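Local structure of cytochrome P450 reductase (5OGX) at residues Trp32-Cys37 with Arg88-Ala93; Gly43-Gln48 with Ala74-Ala79; Ala132-Glu137 with Asp196-Pro201. The protein passes electrons from NADH, through FAD and a [2Fe-2S] cluster, to the partner cytochrome P450 that O-demethylates guaiacol and other lignin-derived aromatics. All coordinates share one frame; numbering follows the deposited sequence.

Contact 1: residues Trp32-Cys37 with Arg88-Ala93; sequences WMPNSC and RSTADA. Unlike the reference sequence in segment 88-93: A91 (reference Ser), D92 (reference Glu). With NA (sodium ion), chain D; FES (Fe2/s2 (inorganic) cluster), chain C.
The run W32-C37, which leads into the cluster-binding loop of the plant-type ferredoxin domain, packs on the turn that follows strand 85-88, with W32, M33 and P34 meeting S89, T90, D92 and A93. No hydrogen bond crosses between them. T90 to A93 form a type I beta turn, closed by a bond from A93 N to T90 O, and W32 lies against its end. CG of W32 is anti to the backbone N (chi1 -180°), and the six-membered part of the indole meets the turn: D92 O sits at the ring edge, 3.7 Å from W32 CE3, while CZ3 meets the CB of D92. The backbone adds a CA-H...O contact, A93 CA to W32 O at 3.5 Å. P34 suits its place with a compact ring: P34 CD packs 3.2 Å from S89 OG, and its CG lies against OG1 and CG2 of T90. M33 CB lies 4.1 Å from A93 CB, a small methyl. M33 SD, 2.8 Å from the sodium ion, and P34 O, 3.0 Å from it, bind the ion. Inside the segment, N35 ND2 donates to M33 O at 3.0 Å, nearly straight and with the acceptor in the amide plane. Beyond it C37 SG binds an iron of the cluster at 2.4 Å, an iron that C42 also holds. The partner of the indole NE1 is D196. The chemistry thus divides: van der Waals fit, partly against hydroxyl and carbonyl oxygens, holds the turn, whereas polar and metal bonds order the chain that runs on to the cluster.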
ATOM      1  N   TRP A  32       1.776  16.528   3.209  1.00 18.24           N
ATOM      2  CA  TRP A  32       2.335  15.194   3.020  1.00 17.63           C
ATOM      3  C   TRP A  32       3.583  14.973   3.862  1.00 17.74           C
ATOM      4  O   TRP A  32       4.423  15.864   4.026  1.00 20.80           O
ATOM      5  CB  TRP A  32       2.692  14.950   1.557  1.00 16.88           C
ATOM      6  CG  TRP A  32       3.264  13.568   1.373  1.00 18.25           C
ATOM      7  CD1 TRP A  32       2.576  12.383   1.370  1.00 18.41           C
ATOM      8  CD2 TRP A  32       4.640  13.238   1.204  1.00 16.70           C
ATOM      9  NE1 TRP A  32       3.452  11.324   1.192  1.00 18.62           N
ATOM     10  CE2 TRP A  32       4.726  11.832   1.077  1.00 18.06           C
ATOM     11  CE3 TRP A  32       5.820  14.006   1.128  1.00 17.43           C
ATOM     12  CZ2 TRP A  32       5.944  11.167   0.906  1.00 18.29           C
ATOM     13  CZ3 TRP A  32       7.026  13.347   0.941  1.00 21.87           C
ATOM     14  CH2 TRP A  32       7.080  11.940   0.825  1.00 21.26           C
ATOM     15  N   MET A  33       3.713  13.759   4.365  1.00 17.70           N
ATOM     16  CA  MET A  33       5.010  13.249   4.776  1.00 19.18           C
ATOM     17  C   MET A  33       4.989  11.745   4.582  1.00 17.74           C
ATOM     18  O   MET A  33       3.911  11.144   4.505  1.00 18.40           O
ATOM     19  CB  MET A  33       5.319  13.610   6.230  1.00 19.91           C
ATOM     20  CG  MET A  33       4.248  13.122   7.178  1.00 22.33           C
ATOM     21  SD  MET A  33       4.832  13.233   8.886  1.00 28.28           S
ATOM     22  CE  MET A  33       5.626  14.855   8.892  1.00 35.16           C
ATOM     23  N   PRO A  34       6.155  11.112   4.468  1.00 17.96           N
ATOM     24  CA  PRO A  34       6.183   9.687   4.105  1.00 15.86           C
ATOM     25  C   PRO A  34       5.464   8.819   5.119  1.00 17.08           C
ATOM     26  O   PRO A  34       5.515   9.055   6.326  1.00 17.47           O
ATOM     27  CB  PRO A  34       7.679   9.346   4.059  1.00 19.34           C
ATOM     28  CG  PRO A  34       8.402  10.639   4.029  1.00 26.78           C
ATOM     29  CD  PRO A  34       7.497  11.715   4.525  1.00 20.48           C
ATOM     30  N   ASN A  35       4.770   7.820   4.613  1.00 14.56           N
ATOM     31  CA  ASN A  35       4.012   6.923   5.417  1.00 13.31           C
ATOM     32  C   ASN A  35       3.696   5.648   4.640  1.00 15.14           C
ATOM     33  O   ASN A  35       3.413   5.730   3.511  1.00 15.03           O
ATOM     34  CB  ASN A  35       2.743   7.589   5.911  1.00 17.33           C
ATOM     35  CG  ASN A  35       1.762   7.871   4.827  1.00 17.44           C
ATOM     36  OD1 ASN A  35       0.845   7.150   4.635  1.00 20.97           O
ATOM     37  ND2 ASN A  35       1.943   8.952   4.173  1.00 14.97           N
ATOM     38  N   SER A  36       3.775   4.496   5.297  1.00 16.39           N
ATOM     39  CA  SER A  36       3.541   3.262   4.553  1.00 17.39           C
ATOM     40  C   SER A  36       2.906   2.167   5.398  1.00 19.46           C
ATOM     41  O   SER A  36       2.956   1.004   4.981  1.00 21.77           O
ATOM     42  CB  SER A  36       4.854   2.663   3.997  1.00 25.38           C
ATOM     43  OG  SER A  36       5.297   3.280   2.802  1.00 32.04           O
ATOM     44  N   CYS A  37       2.342   2.479   6.573  1.00 14.48           N
ATOM     45  CA  CYS A  37       1.682   1.458   7.388  1.00 14.26           C
ATOM     46  C   CYS A  37       0.785   2.048   8.470  1.00 18.38           C
ATOM     47  O   CYS A  37      -0.189   1.405   8.879  1.00 17.29           O
ATOM     48  CB  CYS A  37       2.718   0.514   8.022  1.00 16.45           C
ATOM     49  SG  CYS A  37       3.548   1.177   9.503  1.00 18.15           S
ATOM     50  N   ARG A  88      11.334  17.584  11.372  1.00 22.92           N
ATOM     51  CA  ARG A  88      11.983  17.472  10.075  1.00 22.55           C
ATOM     52  C   ARG A  88      11.747  16.072   9.557  1.00 24.76           C
ATOM     53  O   ARG A  88      12.052  15.088  10.241  1.00 23.45           O
ATOM     54  CB  ARG A  88      13.482  17.752  10.148  1.00 22.93           C
ATOM     55  CG  ARG A  88      14.153  17.571   8.768  1.00 25.82           C
ATOM     56  CD  ARG A  88      15.644  17.804   8.827  1.00 26.35           C
ATOM     57  NE  ARG A  88      16.338  16.871   9.711  1.00 26.70           N
ATOM     58  CZ  ARG A  88      16.576  15.594   9.433  1.00 24.46           C
ATOM     59  NH1 ARG A  88      16.187  15.067   8.279  1.00 26.27           N
ATOM     60  NH2 ARG A  88      17.234  14.848  10.312  1.00 29.84           N
ATOM     61  N   SER A  89      11.196  15.994   8.353  1.00 20.51           N
ATOM     62  CA  SER A  89      10.983  14.725   7.678  1.00 20.20           C
ATOM     63  C   SER A  89      11.933  14.694   6.488  1.00 20.61           C
ATOM     64  O   SER A  89      13.072  15.152   6.598  1.00 26.33           O
ATOM     65  CB  SER A  89       9.507  14.580   7.270  1.00 23.30           C
ATOM     66  OG  SER A  89       9.253  13.386   6.545  1.00 22.06           O
ATOM     67  N   THR A  90      11.492  14.171   5.351  1.00 20.29           N
ATOM     68  CA  THR A  90      12.334  14.214   4.166  1.00 18.67           C
ATOM     69  C   THR A  90      12.226  15.575   3.485  1.00 18.12           C
ATOM     70  O   THR A  90      11.365  16.395   3.807  1.00 20.29           O
ATOM     71  CB  THR A  90      11.913  13.136   3.175  1.00 21.82           C
ATOM     72  OG1 THR A  90      10.551  13.379   2.839  1.00 22.85           O
ATOM     73  CG2 THR A  90      12.024  11.749   3.779  1.00 28.35           C
ATOM     74  N   ALA A  91      13.096  15.793   2.494  1.00 19.46           N
ATOM     75  CA  ALA A  91      13.150  17.082   1.807  1.00 20.13           C
ATOM     76  C   ALA A  91      11.802  17.464   1.209  1.00 19.69           C
ATOM     77  O   ALA A  91      11.425  18.645   1.213  1.00 23.81           O
ATOM     78  CB  ALA A  91      14.215  17.050   0.714  1.00 25.94           C
ATOM     79  N   ASP A  92      11.069  16.485   0.677  1.00 21.12           N
ATOM     80  CA  ASP A  92       9.801  16.764   0.015  1.00 24.96           C
ATOM     81  C   ASP A  92       8.623  16.865   0.974  1.00 23.63           C
ATOM     82  O   ASP A  92       7.532  17.231   0.538  1.00 22.89           O
ATOM     83  CB  ASP A  92       9.487  15.678  -1.022  1.00 24.06           C
ATOM     84  CG  ASP A  92      10.360  15.782  -2.252  1.00 34.32           C
ATOM     85  OD1 ASP A  92      11.104  16.774  -2.373  1.00 34.77           O
ATOM     86  OD2 ASP A  92      10.303  14.865  -3.097  1.00 40.48           O
ATOM     87  N   ALA A  93       8.803  16.553   2.254  1.00 20.06           N
ATOM     88  CA  ALA A  93       7.687  16.636   3.184  1.00 20.89           C
ATOM     89  C   ALA A  93       7.166  18.066   3.247  1.00 21.71           C
ATOM     90  O   ALA A  93       7.929  19.030   3.145  1.00 23.02           O
ATOM     91  CB  ALA A  93       8.116  16.166   4.575  1.00 22.56           C
TER
HETATM   92 NA    NA D 403       6.542  11.103   8.215  1.00 35.47          NA
HETATM   93 FE1  FES C 402       4.947   3.087   9.037  1.00 18.21          FE
HETATM   94 FE2  FES C 402       4.911   5.112  10.689  1.00 18.32          FE
HETATM   95  S1  FES C 402       6.131   3.333  10.889  1.00 20.50           S
HETATM   96  S2  FES C 402       3.872   4.985   8.754  1.00 17.22           S

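Contact 2: residues Gly43-Gln48 with Ala74-Ala79; sequences GTCKLQ and ALACQA. With FES (Fe2/s2 (inorganic) cluster), chain C.
Antiparallel pairing at the edge of the ferredoxin-domain sheet, where strand 46-51 meets the outermost strand 73-75, brings two cluster cysteines together. L47 and A74 form a hydrogen-bonded pair, L47 N to A74 O at 2.8 Å and A74 N to L47 O at 3.0 Å; K46 and L75 are the adjoining non-hydrogen-bonded pair. Past the strand, A76 N reaches C45 O at 3.2 Å with its donor well above the carbonyl plane. The small A76 suits this bend, its CB packing on L47 CD1 at 3.6 Å and on the CB of C45. On the other face the K46 and L75 side chains cross obliquely, CE against CD2, while the lysine NZ goes on to a salt bridge with E68. SG of C45 lies between the backbone N and the carbonyl carbon (chi1 72°) and binds the same iron as C77 SG, each at 2.4 Å. C45 SG also accepts a nearly straight bond from C77 N at 3.4 Å, and Q78 NE2 donates to C77 SG at 3.5 Å. A serine in place of C77 would probably weaken the hold on this iron, since the thiolate ligand would be lost, and would leave the Q78 amide without its sulfur acceptor. Such N-H...S bonds place positive dipole ends beside both thiolates, which would be expected to ease their negative charge and so favour the reduced cluster.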
ATOM      1  N   GLY A  43       8.649   2.093   9.442  1.00 19.94           N
ATOM      2  CA  GLY A  43       9.716   3.028   9.755  1.00 22.36           C
ATOM      3  C   GLY A  43       9.872   4.207   8.813  1.00 25.57           C
ATOM      4  O   GLY A  43      10.750   5.051   9.054  1.00 24.32           O
ATOM      5  N   THR A  44       9.056   4.311   7.756  1.00 21.69           N
ATOM      6  CA  THR A  44       9.265   5.371   6.770  1.00 16.41           C
ATOM      7  C   THR A  44       8.796   6.741   7.239  1.00 17.77           C
ATOM      8  O   THR A  44       9.184   7.747   6.627  1.00 19.33           O
ATOM      9  CB  THR A  44       8.580   5.030   5.433  1.00 19.06           C
ATOM     10  OG1 THR A  44       7.156   5.025   5.596  1.00 19.45           O
ATOM     11  CG2 THR A  44       9.023   3.662   4.938  1.00 22.52           C
ATOM     12  N   CYS A  45       8.003   6.827   8.314  1.00 19.35           N
ATOM     13  CA  CYS A  45       7.551   8.122   8.809  1.00 19.99           C
ATOM     14  C   CYS A  45       8.484   8.709   9.865  1.00 19.59           C
ATOM     15  O   CYS A  45       8.092   9.637  10.572  1.00 20.38           O
ATOM     16  CB  CYS A  45       6.146   8.014   9.384  1.00 17.25           C
ATOM     17  SG  CYS A  45       6.160   7.125  10.959  1.00 19.36           S
ATOM     18  N   LYS A  46       9.699   8.183   9.984  1.00 18.82           N
ATOM     19  CA  LYS A  46      10.622   8.662  11.002  1.00 19.45           C
ATOM     20  C   LYS A  46      10.901  10.152  10.799  1.00 21.35           C
ATOM     21  O   LYS A  46      11.034  10.633   9.666  1.00 22.15           O
ATOM     22  CB  LYS A  46      11.917   7.856  10.938  1.00 23.69           C
ATOM     23  CG  LYS A  46      12.773   7.936  12.196  1.00 25.98           C
ATOM     24  CD  LYS A  46      13.855   6.870  12.182  1.00 32.84           C
ATOM     25  CE  LYS A  46      13.331   5.538  12.688  1.00 36.53           C
ATOM     26  NZ  LYS A  46      14.365   4.462  12.584  1.00 38.76           N
ATOM     27  N   LEU A  47      10.980  10.873  11.908  1.00 25.78           N
ATOM     28  CA  LEU A  47      11.100  12.322  11.940  1.00 25.00           C
ATOM     29  C   LEU A  47      12.193  12.691  12.923  1.00 24.00           C
ATOM     30  O   LEU A  47      12.451  11.950  13.873  1.00 26.99           O
ATOM     31  CB  LEU A  47       9.816  12.999  12.442  1.00 38.96           C
ATOM     32  CG  LEU A  47       8.452  12.856  11.794  1.00 32.10           C
ATOM     33  CD1 LEU A  47       7.413  13.465  12.687  1.00 33.28           C
ATOM     34  CD2 LEU A  47       8.501  13.580  10.482  1.00 42.38           C
ATOM     35  N   GLN A  48      12.814  13.851  12.717  1.00 21.75           N
ATOM     36  CA  GLN A  48      13.595  14.488  13.772  1.00 23.23           C
ATOM     37  C   GLN A  48      12.732  15.542  14.445  1.00 26.68           C
ATOM     38  O   GLN A  48      12.160  16.406  13.773  1.00 24.09           O
ATOM     39  CB  GLN A  48      14.888  15.132  13.248  1.00 23.94           C
ATOM     40  CG  GLN A  48      15.667  15.854  14.371  1.00 28.70           C
ATOM     41  CD  GLN A  48      16.788  16.763  13.867  1.00 41.95           C
ATOM     42  OE1 GLN A  48      16.902  17.034  12.675  1.00 36.76           O
ATOM     43  NE2 GLN A  48      17.616  17.246  14.792  1.00 46.63           N
ATOM     44  N   ALA A  74      11.549  10.304  16.170  1.00 26.33           N
ATOM     45  CA  ALA A  74      10.218   9.806  16.499  1.00 24.44           C
ATOM     46  C   ALA A  74       9.607   9.196  15.247  1.00 24.53           C
ATOM     47  O   ALA A  74      10.109   9.376  14.139  1.00 22.12           O
ATOM     48  CB  ALA A  74       9.317  10.928  17.038  1.00 22.15           C
ATOM     49  N   LEU A  75       8.525   8.453  15.440  1.00 20.77           N
ATOM     50  CA  LEU A  75       7.697   7.981  14.334  1.00 19.84           C
ATOM     51  C   LEU A  75       6.445   8.845  14.281  1.00 18.48           C
ATOM     52  O   LEU A  75       5.675   8.890  15.250  1.00 21.44           O
ATOM     53  CB  LEU A  75       7.311   6.512  14.511  1.00 22.83           C
ATOM     54  CG  LEU A  75       8.435   5.490  14.618  1.00 22.24           C
ATOM     55  CD1 LEU A  75       7.834   4.092  14.756  1.00 23.14           C
ATOM     56  CD2 LEU A  75       9.337   5.598  13.384  1.00 23.49           C
ATOM     57  N   ALA A  76       6.236   9.520  13.147  1.00 20.96           N
ATOM     58  CA  ALA A  76       5.067  10.388  13.012  1.00 22.79           C
ATOM     59  C   ALA A  76       3.759   9.648  13.287  1.00 18.04           C
ATOM     60  O   ALA A  76       2.813  10.240  13.816  1.00 19.47           O
ATOM     61  CB  ALA A  76       5.029  11.012  11.618  1.00 18.75           C
ATOM     62  N   CYS A  77       3.663   8.374  12.906  1.00 18.68           N
ATOM     63  CA  CYS A  77       2.390   7.683  13.114  1.00 19.73           C
ATOM     64  C   CYS A  77       2.193   7.212  14.545  1.00 22.53           C
ATOM     65  O   CYS A  77       1.090   6.766  14.886  1.00 20.93           O
ATOM     66  CB  CYS A  77       2.258   6.473  12.180  1.00 16.00           C
ATOM     67  SG  CYS A  77       3.428   5.163  12.587  1.00 19.00           S
ATOM     68  N   GLN A  78       3.217   7.309  15.399  1.00 19.84           N
ATOM     69  CA  GLN A  78       3.061   6.932  16.793  1.00 21.10           C
ATOM     70  C   GLN A  78       3.168   8.117  17.736  1.00 25.74           C
ATOM     71  O   GLN A  78       2.658   8.046  18.857  1.00 29.16           O
ATOM     72  CB  GLN A  78       4.123   5.885  17.166  1.00 20.65           C
ATOM     73  CG  GLN A  78       4.073   4.688  16.252  1.00 22.75           C
ATOM     74  CD  GLN A  78       2.790   3.920  16.455  1.00 27.00           C
ATOM     75  OE1 GLN A  78       2.414   3.625  17.597  1.00 30.47           O
ATOM     76  NE2 GLN A  78       2.094   3.619  15.373  1.00 23.93           N
ATOM     77  N   ALA A  79       3.772   9.214  17.294  1.00 23.17           N
ATOM     78  CA  ALA A  79       4.085  10.321  18.184  1.00 22.83           C
ATOM     79  C   ALA A  79       2.888  11.250  18.340  1.00 26.41           C
ATOM     80  O   ALA A  79       2.258  11.644  17.353  1.00 25.55           O
ATOM     81  CB  ALA A  79       5.294  11.097  17.649  1.00 25.08           C
TER
HETATM   82 FE1  FES C 402       4.947   3.087   9.037  1.00 18.21          FE
HETATM   83 FE2  FES C 402       4.911   5.112  10.689  1.00 18.32          FE
HETATM   84  S1  FES C 402       6.131   3.333  10.889  1.00 20.50           S
HETATM   85  S2  FES C 402       3.872   4.985   8.754  1.00 17.22           S

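Contact 3: residues Ala132-Glu137 with Asp196-Pro201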
ATOM      1  N   ALA A 132      -3.576   5.895  -7.398  1.00 17.54           N
ATOM      2  CA  ALA A 132      -3.617   4.438  -7.498  1.00 16.27           C
ATOM      3  C   ALA A 132      -2.446   3.834  -6.751  1.00 14.54           C
ATOM      4  O   ALA A 132      -1.315   4.309  -6.879  1.00 18.11           O
ATOM      5  CB  ALA A 132      -3.587   4.001  -8.963  1.00 19.18           C
ATOM      6  N   GLY A 133      -2.722   2.788  -5.961  1.00 16.51           N
ATOM      7  CA  GLY A 133      -1.719   2.156  -5.121  1.00 15.22           C
ATOM      8  C   GLY A 133      -1.816   2.533  -3.655  1.00 16.28           C
ATOM      9  O   GLY A 133      -1.202   1.863  -2.808  1.00 16.40           O
ATOM     10  N   GLN A 134      -2.551   3.594  -3.342  1.00 14.80           N
ATOM     11  CA  GLN A 134      -2.769   3.937  -1.947  1.00 15.45           C
ATOM     12  C   GLN A 134      -3.744   2.952  -1.318  1.00 15.95           C
ATOM     13  O   GLN A 134      -4.345   2.115  -1.999  1.00 15.95           O
ATOM     14  CB  GLN A 134      -3.281   5.373  -1.831  1.00 14.80           C
ATOM     15  CG  GLN A 134      -2.183   6.382  -2.198  1.00 14.66           C
ATOM     16  CD  GLN A 134      -2.543   7.768  -1.758  1.00 14.95           C
ATOM     17  OE1 GLN A 134      -3.394   8.408  -2.357  1.00 16.82           O
ATOM     18  NE2 GLN A 134      -1.901   8.242  -0.679  1.00 16.95           N
ATOM     19  N   TYR A 135      -3.896   3.046   0.008  1.00 14.00           N
ATOM     20  CA  TYR A 135      -4.713   2.091   0.736  1.00 14.08           C
ATOM     21  C   TYR A 135      -5.667   2.822   1.666  1.00 14.59           C
ATOM     22  O   TYR A 135      -5.568   4.036   1.868  1.00 16.23           O
ATOM     23  CB  TYR A 135      -3.836   1.079   1.511  1.00 13.72           C
ATOM     24  CG  TYR A 135      -3.165   1.606   2.783  1.00 15.69           C
ATOM     25  CD1 TYR A 135      -3.831   1.561   4.004  1.00 18.47           C
ATOM     26  CD2 TYR A 135      -1.858   2.086   2.764  1.00 17.14           C
ATOM     27  CE1 TYR A 135      -3.229   2.025   5.176  1.00 20.46           C
ATOM     28  CE2 TYR A 135      -1.242   2.561   3.955  1.00 15.85           C
ATOM     29  CZ  TYR A 135      -1.938   2.496   5.142  1.00 15.73           C
ATOM     30  OH  TYR A 135      -1.356   2.951   6.335  1.00 20.00           O
ATOM     31  N   VAL A 136      -6.616   2.060   2.216  1.00 15.46           N
ATOM     32  CA  VAL A 136      -7.559   2.597   3.188  1.00 17.69           C
ATOM     33  C   VAL A 136      -7.465   1.784   4.468  1.00 20.08           C
ATOM     34  O   VAL A 136      -7.066   0.617   4.471  1.00 20.70           O
ATOM     35  CB  VAL A 136      -9.010   2.615   2.675  1.00 20.11           C
ATOM     36  CG1 VAL A 136      -9.138   3.570   1.498  1.00 20.90           C
ATOM     37  CG2 VAL A 136      -9.487   1.199   2.316  1.00 18.57           C
ATOM     38  N   GLU A 137      -7.816   2.430   5.573  1.00 16.94           N
ATOM     39  CA  GLU A 137      -7.741   1.810   6.887  1.00 15.56           C
ATOM     40  C   GLU A 137      -9.153   1.511   7.371  1.00 16.37           C
ATOM     41  O   GLU A 137      -9.970   2.432   7.518  1.00 20.53           O
ATOM     42  CB  GLU A 137      -7.007   2.753   7.839  1.00 18.93           C
ATOM     43  CG  GLU A 137      -6.769   2.236   9.226  1.00 22.02           C
ATOM     44  CD  GLU A 137      -6.120   3.322  10.058  1.00 27.37           C
ATOM     45  OE1 GLU A 137      -6.693   3.713  11.090  1.00 34.47           O
ATOM     46  OE2 GLU A 137      -5.055   3.821   9.633  1.00 29.67           O
ATOM     47  N   ASP A 196       2.326   5.530   0.294  1.00 13.07           N
ATOM     48  CA  ASP A 196       3.220   6.118  -0.695  1.00 12.70           C
ATOM     49  C   ASP A 196       3.475   5.207  -1.892  1.00 15.74           C
ATOM     50  O   ASP A 196       4.341   5.514  -2.719  1.00 16.05           O
ATOM     51  CB  ASP A 196       4.573   6.443  -0.059  1.00 15.59           C
ATOM     52  CG  ASP A 196       4.513   7.618   0.849  1.00 19.27           C
ATOM     53  OD1 ASP A 196       3.603   8.461   0.654  1.00 20.31           O
ATOM     54  OD2 ASP A 196       5.398   7.693   1.740  1.00 21.04           O
ATOM     55  N   PHE A 197       2.768   4.089  -2.000  1.00 14.79           N
ATOM     56  CA  PHE A 197       3.043   3.103  -3.046  1.00 14.92           C
ATOM     57  C   PHE A 197       2.271   3.484  -4.308  1.00 16.42           C
ATOM     58  O   PHE A 197       1.257   2.878  -4.656  1.00 18.04           O
ATOM     59  CB  PHE A 197       2.648   1.716  -2.540  1.00 13.90           C
ATOM     60  CG  PHE A 197       3.100   0.564  -3.416  1.00 15.13           C
ATOM     61  CD1 PHE A 197       4.447   0.326  -3.668  1.00 15.25           C
ATOM     62  CD2 PHE A 197       2.162  -0.330  -3.900  1.00 15.22           C
ATOM     63  CE1 PHE A 197       4.850  -0.777  -4.430  1.00 15.41           C
ATOM     64  CE2 PHE A 197       2.547  -1.431  -4.670  1.00 14.01           C
ATOM     65  CZ  PHE A 197       3.895  -1.653  -4.933  1.00 15.93           C
ATOM     66  N   HIS A 198       2.761   4.507  -5.011  1.00 15.64           N
ATOM     67  CA  HIS A 198       2.044   4.984  -6.192  1.00 17.10           C
ATOM     68  C   HIS A 198       3.033   5.584  -7.177  1.00 15.58           C
ATOM     69  O   HIS A 198       4.183   5.852  -6.839  1.00 17.16           O
ATOM     70  CB  HIS A 198       0.951   5.996  -5.812  1.00 18.54           C
ATOM     71  CG  HIS A 198       1.466   7.199  -5.081  1.00 16.91           C
ATOM     72  ND1 HIS A 198       2.124   8.230  -5.720  1.00 19.74           N
ATOM     73  CD2 HIS A 198       1.421   7.534  -3.768  1.00 19.81           C
ATOM     74  CE1 HIS A 198       2.466   9.150  -4.830  1.00 22.99           C
ATOM     75  NE2 HIS A 198       2.057   8.751  -3.635  1.00 19.11           N
ATOM     76  N   LEU A 199       2.556   5.816  -8.407  1.00 14.52           N
ATOM     77  CA  LEU A 199       3.391   6.375  -9.452  1.00 16.48           C
ATOM     78  C   LEU A 199       3.799   7.811  -9.129  1.00 17.37           C
ATOM     79  O   LEU A 199       3.061   8.547  -8.470  1.00 20.97           O
ATOM     80  CB  LEU A 199       2.631   6.374 -10.783  1.00 19.00           C
ATOM     81  CG  LEU A 199       2.376   4.974 -11.347  1.00 19.95           C
ATOM     82  CD1 LEU A 199       1.297   4.983 -12.431  1.00 20.70           C
ATOM     83  CD2 LEU A 199       3.668   4.427 -11.907  1.00 19.34           C
ATOM     84  N   PRO A 200       4.948   8.242  -9.629  1.00 22.29           N
ATOM     85  CA  PRO A 200       5.308   9.659  -9.561  1.00 27.14           C
ATOM     86  C   PRO A 200       4.357  10.489 -10.406  1.00 29.99           C
ATOM     87  O   PRO A 200       3.553   9.933 -11.174  1.00 27.20           O
ATOM     88  CB  PRO A 200       6.735   9.680 -10.128  1.00 29.05           C
ATOM     89  CG  PRO A 200       6.790   8.523 -11.037  1.00 32.44           C
ATOM     90  CD  PRO A 200       5.922   7.452 -10.402  1.00 26.14           C
ATOM     91  N   PRO A 201       4.391  11.815 -10.275  1.00 32.10           N
ATOM     92  CA  PRO A 201       3.540  12.650 -11.122  1.00 37.60           C
ATOM     93  C   PRO A 201       3.792  12.356 -12.585  1.00 30.65           C
ATOM     94  O   PRO A 201       4.906  11.954 -12.972  1.00 30.12           O
ATOM     95  CB  PRO A 201       3.968  14.080 -10.755  1.00 38.63           C
ATOM     96  CG  PRO A 201       4.576  13.972  -9.399  1.00 38.16           C
ATOM     97  CD  PRO A 201       5.206  12.611  -9.336  1.00 36.46           C
TER
HETATM   98  O   HOH W   1      -0.226   5.429  -9.068  1.00 19.89           O
HETATM   99  O   HOH W   2       0.375   3.011  -0.630  1.00 17.47           O
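Two rings of segment 196-201, those of F197 and H198, meet the bend A132-Q134, and neither lays a face squarely on it. At the edge of the F197 ring, near its plane, is G133 O, 4.2 Å from F197 CD2. The H198 imidazole is approached obliquely by A132 O and by Q134 CG, the latter 4.1 Å from H198 CD2. The Q134 and H198 side chains lie side by side and point the same way, the amide turned 69° from the ring. With CG between the backbone N and the carbonyl carbon (chi1 58°), the imidazole is placed beside Q134 CG. H198 ND1 donates to L199 O at 2.9 Å; the acceptor is in the ring plane, though the donor stands above the carbonyl plane. This bond would tend to hold the ring's rotation. H198 CB comes within 3.0 Å of A132 O. G133 has to be glycine: a side chain would clash with F197 O, and the backbone angles call for glycine as well. G133 CA instead makes a CA-H...O contact of 3.1 Å with F197 O. No direct hydrogen bond joins the segments, but two waters do: one donates to A132 O at 2.7 Å and accepts from L199 N, and the other donates to G133 O and accepts from F197 N. F197 centres an inverse gamma turn. The Q134 amide is held by E131 and G195. Within the FAD-binding domain, the bend leads into strand 135-139, which pairs with strands 187-194 and 146-150; helix 219-232 of the NAD-binding domain packs on A132, F197 and L199, and strand 327-331 also touches F197.

Contact 2 is nested within the chain loop closed by contact 1, and their centres are about 9 Å apart; R88 N meets Q48 O at 2.8 Å, probably a hydrogen bond, and P34 O packs 3.3 Å from C45 CB. The two serve different irons of one cluster. Contact 3 follows in series, its centre about 14 Å from that of contact 1. There D196 bridges the domains, D196 OD1 probably bonding W32 NE1 and D196 OD2 the N35 amide N, each at 2.9 Å. Y135 touches the FAD, as does S36 of contact 1, so cluster and flavin surroundings meet at this seam, consistent with electron transfer between them.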